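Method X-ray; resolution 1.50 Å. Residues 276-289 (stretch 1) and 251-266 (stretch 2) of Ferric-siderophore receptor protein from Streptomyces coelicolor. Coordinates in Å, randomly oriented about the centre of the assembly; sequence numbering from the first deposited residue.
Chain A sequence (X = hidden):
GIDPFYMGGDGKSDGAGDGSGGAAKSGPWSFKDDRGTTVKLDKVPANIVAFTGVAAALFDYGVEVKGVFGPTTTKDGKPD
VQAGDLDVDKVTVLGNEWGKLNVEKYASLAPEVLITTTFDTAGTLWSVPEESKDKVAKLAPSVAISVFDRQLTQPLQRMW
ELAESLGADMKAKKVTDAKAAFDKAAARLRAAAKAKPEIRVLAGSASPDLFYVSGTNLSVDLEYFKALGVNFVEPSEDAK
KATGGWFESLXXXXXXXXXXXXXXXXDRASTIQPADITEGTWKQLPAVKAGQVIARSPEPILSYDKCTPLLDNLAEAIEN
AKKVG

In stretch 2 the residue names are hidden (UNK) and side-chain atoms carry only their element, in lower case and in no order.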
# COMPACT_ATOMS: atom_id res chain seq x y z
N ASP A 276 -17.39 -7.59 -8.06
CA ASP A 276 -18.45 -7.83 -7.12
C ASP A 276 -19.38 -6.64 -6.97
O ASP A 276 -20.30 -6.63 -6.17
CB ASP A 276 -17.86 -8.17 -5.72
CG ASP A 276 -17.09 -9.44 -5.69
OD1 ASP A 276 -17.65 -10.41 -6.24
OD2 ASP A 276 -15.99 -9.46 -5.12
N ILE A 277 -19.05 -5.52 -7.63
CA ILE A 277 -19.87 -4.35 -7.55
C ILE A 277 -21.10 -4.54 -8.43
O ILE A 277 -20.98 -4.84 -9.60
CB ILE A 277 -19.06 -3.08 -7.98
CG1 ILE A 277 -17.96 -2.84 -7.02
CG2 ILE A 277 -20.01 -1.88 -8.08
CD1 ILE A 277 -16.97 -1.70 -7.57
N THR A 278 -22.26 -4.42 -7.84
CA THR A 278 -23.50 -4.82 -8.58
C THR A 278 -24.29 -3.56 -8.90
O THR A 278 -25.33 -3.60 -9.61
CB THR A 278 -24.41 -5.86 -7.76
OG1 THR A 278 -24.73 -5.21 -6.54
CG2 THR A 278 -23.56 -7.07 -7.39
N GLU A 279 -23.83 -2.42 -8.38
CA GLU A 279 -24.60 -1.18 -8.50
C GLU A 279 -24.68 -0.75 -9.96
O GLU A 279 -23.67 -0.73 -10.73
CB GLU A 279 -23.96 -0.06 -7.58
CG GLU A 279 -24.32 1.39 -8.11
CD GLU A 279 -25.75 1.81 -7.79
OE1 GLU A 279 -26.34 1.25 -6.84
OE2 GLU A 279 -26.32 2.63 -8.55
N GLY A 280 -25.90 -0.42 -10.41
CA GLY A 280 -26.15 -0.11 -11.83
C GLY A 280 -25.45 1.09 -12.40
O GLY A 280 -24.99 1.06 -13.53
N THR A 281 -25.25 2.09 -11.55
CA THR A 281 -24.54 3.30 -11.96
C THR A 281 -23.07 2.98 -12.29
O THR A 281 -22.51 3.54 -13.20
CB THR A 281 -24.61 4.34 -10.85
OG1 THR A 281 -26.01 4.52 -10.51
CG2 THR A 281 -24.13 5.66 -11.38
N TRP A 282 -22.46 2.12 -11.49
CA TRP A 282 -21.08 1.64 -11.77
C TRP A 282 -21.01 0.85 -13.09
O TRP A 282 -20.12 1.07 -13.94
CB TRP A 282 -20.68 0.77 -10.58
CG TRP A 282 -19.45 -0.12 -10.91
CD1 TRP A 282 -19.44 -1.41 -11.40
CD2 TRP A 282 -18.07 0.29 -10.81
NE1 TRP A 282 -18.12 -1.82 -11.62
CE2 TRP A 282 -17.29 -0.79 -11.26
CE3 TRP A 282 -17.42 1.52 -10.45
CZ2 TRP A 282 -15.89 -0.76 -11.31
CZ3 TRP A 282 -16.02 1.52 -10.47
CH2 TRP A 282 -15.30 0.38 -10.93
N LYS A 283 -21.95 -0.07 -13.25
CA LYS A 283 -21.90 -0.97 -14.40
C LYS A 283 -22.09 -0.20 -15.69
O LYS A 283 -21.67 -0.67 -16.78
CB LYS A 283 -23.04 -2.03 -14.27
CG LYS A 283 -22.77 -3.07 -13.18
CD LYS A 283 -23.58 -4.36 -13.36
CE LYS A 283 -24.94 -4.19 -12.77
NZ LYS A 283 -25.34 -5.49 -12.16
N GLN A 284 -22.68 0.96 -15.59
CA GLN A 284 -22.86 1.78 -16.74
C GLN A 284 -21.74 2.78 -17.04
O GLN A 284 -21.81 3.48 -17.97
CB GLN A 284 -24.19 2.48 -16.67
CG GLN A 284 -25.36 1.47 -16.82
CD GLN A 284 -25.32 0.71 -18.15
OE1 GLN A 284 -25.28 -0.53 -18.19
NE2 GLN A 284 -25.32 1.46 -19.24
N LEU A 285 -20.70 2.78 -16.22
CA LEU A 285 -19.57 3.67 -16.45
C LEU A 285 -18.85 3.34 -17.76
O LEU A 285 -18.58 2.18 -18.04
CB LEU A 285 -18.59 3.60 -15.28
CG LEU A 285 -19.01 4.31 -13.99
CD1 LEU A 285 -17.97 4.10 -12.89
CD2 LEU A 285 -19.24 5.79 -14.24
N PRO A 286 -18.55 4.37 -18.54
CA PRO A 286 -17.86 4.17 -19.82
C PRO A 286 -16.62 3.30 -19.67
O PRO A 286 -16.37 2.41 -20.49
CB PRO A 286 -17.46 5.59 -20.22
CG PRO A 286 -18.48 6.46 -19.58
CD PRO A 286 -18.82 5.79 -18.28
N ALA A 287 -15.84 3.56 -18.62
CA ALA A 287 -14.63 2.80 -18.34
C ALA A 287 -14.95 1.36 -17.99
O ALA A 287 -14.26 0.44 -18.44
CB ALA A 287 -13.84 3.46 -17.22
N VAL A 288 -15.99 1.15 -17.19
CA VAL A 288 -16.37 -0.23 -16.81
C VAL A 288 -16.89 -1.03 -18.03
O VAL A 288 -16.43 -2.16 -18.26
CB VAL A 288 -17.44 -0.17 -15.72
CG1 VAL A 288 -17.91 -1.55 -15.35
CG2 VAL A 288 -16.85 0.51 -14.52
N LYS A 289 -17.69 -0.37 -18.85
CA LYS A 289 -18.21 -1.01 -20.06
C LYS A 289 -17.09 -1.32 -21.00
O LYS A 289 -17.16 -2.34 -21.71
CB LYS A 289 -19.24 -0.11 -20.72
CG LYS A 289 -20.60 -0.12 -19.97
CD LYS A 289 -21.27 1.20 -20.32
CE LYS A 289 -22.24 1.10 -21.42
NZ LYS A 289 -22.80 2.48 -21.45
N UNK A 251 -22.13 9.20 -3.22
CA UNK A 251 -23.17 8.15 -3.18
C UNK A 251 -23.08 7.28 -4.40
O UNK A 251 -22.57 7.72 -5.43
c UNK A 251 -24.59 8.79 -3.15
o UNK A 251 -24.73 9.52 -1.96
N UNK A 252 -23.55 6.03 -4.28
CA UNK A 252 -23.37 5.15 -5.40
C UNK A 252 -24.06 5.66 -6.64
O UNK A 252 -23.61 5.47 -7.76
c UNK A 252 -19.92 1.79 -6.66
c UNK A 252 -19.66 1.14 -4.32
c UNK A 252 -22.79 2.98 -4.41
c UNK A 252 -20.87 1.80 -4.06
c UNK A 252 -21.63 2.44 -5.05
c UNK A 252 -22.71 2.66 -3.12
c UNK A 252 -21.18 2.43 -6.37
c UNK A 252 -23.87 3.77 -5.05
n UNK A 252 -21.54 1.95 -2.88
c UNK A 252 -19.21 1.17 -5.62
N UNK A 253 -25.20 6.32 -6.43
CA UNK A 253 -25.90 6.89 -7.56
C UNK A 253 -25.16 8.05 -8.17
O UNK A 253 -25.51 8.46 -9.24
c UNK A 253 -27.56 8.23 -6.07
o UNK A 253 -28.16 8.23 -3.72
o UNK A 253 -27.11 6.38 -4.48
c UNK A 253 -27.38 7.26 -7.21
c UNK A 253 -27.61 7.56 -4.66
N UNK A 254 -24.06 8.54 -7.56
CA UNK A 254 -23.35 9.67 -8.14
C UNK A 254 -21.90 9.32 -8.58
O UNK A 254 -21.03 10.23 -8.82
c UNK A 254 -23.25 10.86 -7.19
n UNK A 254 -21.90 12.94 -7.01
c UNK A 254 -22.56 12.10 -7.86
o UNK A 254 -22.63 12.31 -9.12
N UNK A 255 -21.70 8.03 -8.84
CA UNK A 255 -20.32 7.61 -9.25
C UNK A 255 -19.91 8.10 -10.66
O UNK A 255 -18.75 8.04 -11.05
c UNK A 255 -20.05 6.12 -9.06
c UNK A 255 -20.13 5.77 -7.56
c UNK A 255 -20.96 5.27 -9.95
N UNK A 256 -20.88 8.58 -11.45
CA UNK A 256 -20.56 9.18 -12.74
C UNK A 256 -20.19 10.69 -12.70
O UNK A 256 -20.10 11.34 -13.72
o UNK A 256 -23.26 9.93 -11.98
c UNK A 256 -21.74 8.96 -13.71
o UNK A 256 -24.14 9.35 -13.85
c UNK A 256 -23.09 9.48 -13.14
N UNK A 257 -19.87 11.20 -11.52
CA UNK A 257 -19.53 12.61 -11.40
C UNK A 257 -18.45 13.08 -12.34
O UNK A 257 -18.55 14.21 -12.88
c UNK A 257 -18.86 14.40 -9.70
c UNK A 257 -19.23 12.98 -9.93
n UNK A 257 -18.19 16.80 -6.81
c UNK A 257 -18.30 16.27 -8.19
c UNK A 257 -18.71 14.81 -8.24
N UNK A 258 -17.36 12.29 -12.39
CA UNK A 258 -16.17 12.64 -13.15
C UNK A 258 -16.02 11.70 -14.36
O UNK A 258 -15.97 10.48 -14.22
c UNK A 258 -15.21 13.39 -8.69
c UNK A 258 -15.14 12.68 -9.85
c UNK A 258 -14.82 14.65 -11.09
o UNK A 258 -15.14 15.59 -7.61
c UNK A 258 -14.88 12.48 -12.30
c UNK A 258 -15.10 14.80 -8.76
c UNK A 258 -14.89 15.42 -9.93
c UNK A 258 -14.96 13.29 -11.05
N UNK A 259 -15.82 12.27 -15.53
CA UNK A 259 -15.57 11.39 -16.69
C UNK A 259 -14.15 10.76 -16.50
O UNK A 259 -13.18 11.47 -16.16
c UNK A 259 -15.59 12.37 -17.83
c UNK A 259 -16.60 13.43 -17.32
c UNK A 259 -16.16 13.65 -15.94
N UNK A 260 -14.07 9.44 -16.69
CA UNK A 260 -12.81 8.75 -16.53
C UNK A 260 -12.66 7.72 -17.64
O UNK A 260 -13.67 7.16 -18.14
c UNK A 260 -12.77 8.07 -15.18
N UNK A 261 -11.43 7.50 -18.10
CA UNK A 261 -11.13 6.54 -19.11
C UNK A 261 -10.60 5.22 -18.52
O UNK A 261 -10.88 4.12 -19.01
o UNK A 261 -11.76 8.44 -21.16
o UNK A 261 -10.03 9.48 -20.46
c UNK A 261 -10.12 7.12 -20.10
c UNK A 261 -10.61 8.40 -20.66
N UNK A 262 -9.80 5.33 -17.45
CA UNK A 262 -9.26 4.15 -16.75
C UNK A 262 -9.62 4.37 -15.28
O UNK A 262 -9.42 5.49 -14.73
c UNK A 262 -7.72 4.07 -16.86
c UNK A 262 -7.36 3.83 -18.31
c UNK A 262 -7.19 2.98 -15.97
N UNK A 263 -10.19 3.35 -14.65
CA UNK A 263 -10.44 3.41 -13.17
C UNK A 263 -9.54 2.39 -12.48
O UNK A 263 -9.47 1.23 -12.92
c UNK A 263 -12.75 4.11 -13.64
c UNK A 263 -12.15 3.17 -11.35
c UNK A 263 -11.90 3.13 -12.89
c UNK A 263 -14.35 3.81 -13.48
N UNK A 264 -8.83 2.85 -11.41
CA UNK A 264 -7.99 1.99 -10.61
C UNK A 264 -8.66 1.83 -9.26
O UNK A 264 -8.93 2.87 -8.57
c UNK A 264 -4.82 4.26 -9.71
c UNK A 264 -6.08 2.63 -12.13
c UNK A 264 -6.56 2.47 -10.58
c UNK A 264 -6.31 3.83 -9.87
N UNK A 265 -9.05 0.60 -8.92
CA UNK A 265 -9.88 0.35 -7.73
C UNK A 265 -9.07 -0.33 -6.62
O UNK A 265 -8.42 -1.34 -6.82
c UNK A 265 -11.05 -0.57 -8.10
c UNK A 265 -13.78 0.77 -6.91
s UNK A 265 -12.85 1.54 -8.24
c UNK A 265 -12.12 0.17 -8.98
N UNK A 266 -9.23 0.22 -5.42
CA UNK A 266 -8.66 -0.31 -4.19
C UNK A 266 -8.83 -1.84 -4.16
O UNK A 266 -9.96 -2.38 -4.30
c UNK A 266 -8.80 0.20 -1.66
c UNK A 266 -9.45 0.32 -3.04
o UNK A 266 -7.98 -0.67 -1.41
o UNK A 266 -9.24 1.05 -0.86
O HOH W 1 -15.86 5.90 -16.90

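Position 251 has one side-chain carbon and then one oxygen, out of reach of stretch 1. It is Ser251.

Position 252 has one carbon, then fused five- and six-membered rings of eight carbons and one nitrogen. One ring carbon lies 3.9 Å from Ile277 CG2 and another 3.7 Å from Glu279 CG. Its backbone O is 3.4 Å from Thr281 CB. That is Trp252.

Position 253 has three carbons, the third carrying two oxygens. The CA-to-CB bond points away, and its CA is 3.8 Å from Thr281 OG1. It is Glu253.

Position 254 has two carbons, the second carrying one oxygen and one nitrogen. It touches nothing on stretch 1. This is Asn254, which opens a type I turn.

Position 255 has one carbon carrying two more, and its CA-to-CB bond points toward stretch 1. One branch carbon sits 3.5 Å from Thr281 CG2 and 4.4 Å from Leu285 CD1. It is Val255.

Position 256 has two carbons, the second carrying two oxygens. Its CB is 4.1 Å from Leu285 CD2. It is Asp256.

Position 257 has four carbons in a row ending in nitrogen. Its CA-to-CB bond points away. It is Lys257.

Position 258 has one carbon, then a six-carbon ring bearing an oxygen, out of reach. It is Tyr258.

Position 259 has three carbons closing a ring onto the backbone N. It makes no contact with stretch 1. It is Pro259.

Position 260 has a single carbon. Its backbone O is 3.8 Å from Ala287 CB. It is Ala260.

Position 261 has two carbons, the second carrying two oxygens. Its CA-to-CB bond points away. Its backbone O is 3.5 Å from Ala287 CB. It is Asp261.

Position 262 has one carbon carrying two more. Its CA-to-CB bond points away. It is Val262.

Position 263 has four carbons, forked at the first, with one two-carbon arm. The end carbon of that arm is 3.7 Å from Leu285 CD1, 3.8 Å from Ala287 CB and 4.1 Å from Trp282 CZ3. It is Ile263.

Position 264 has the same fork, but its CA-to-CB bond points away. It is Ile264.

Position 265 has an unbranched chain of two carbons, sulfur and one carbon. The carbon before the sulfur is 3.7 Å from Trp282 CH2, and the end carbon 4.1 Å from Ile277 CD1. It is Met265.

Position 266 has two carbons, the second carrying two oxygens, out of reach. It is Asp266.

The contact is mainly apolar packing, with no direct hydrogen bond between the stretches. Strand alternation turns the CA-to-CB bonds of Ile263 and Met265 toward stretch 1. One water bridges the two stretches. The water O is 2.8 Å from Ala260 O, to which it donates, and the water O is 2.9 Å from Ala287 N, from which it accepts.

Stretch 2, residues 251-266: SWENVDKYPADVIIMD
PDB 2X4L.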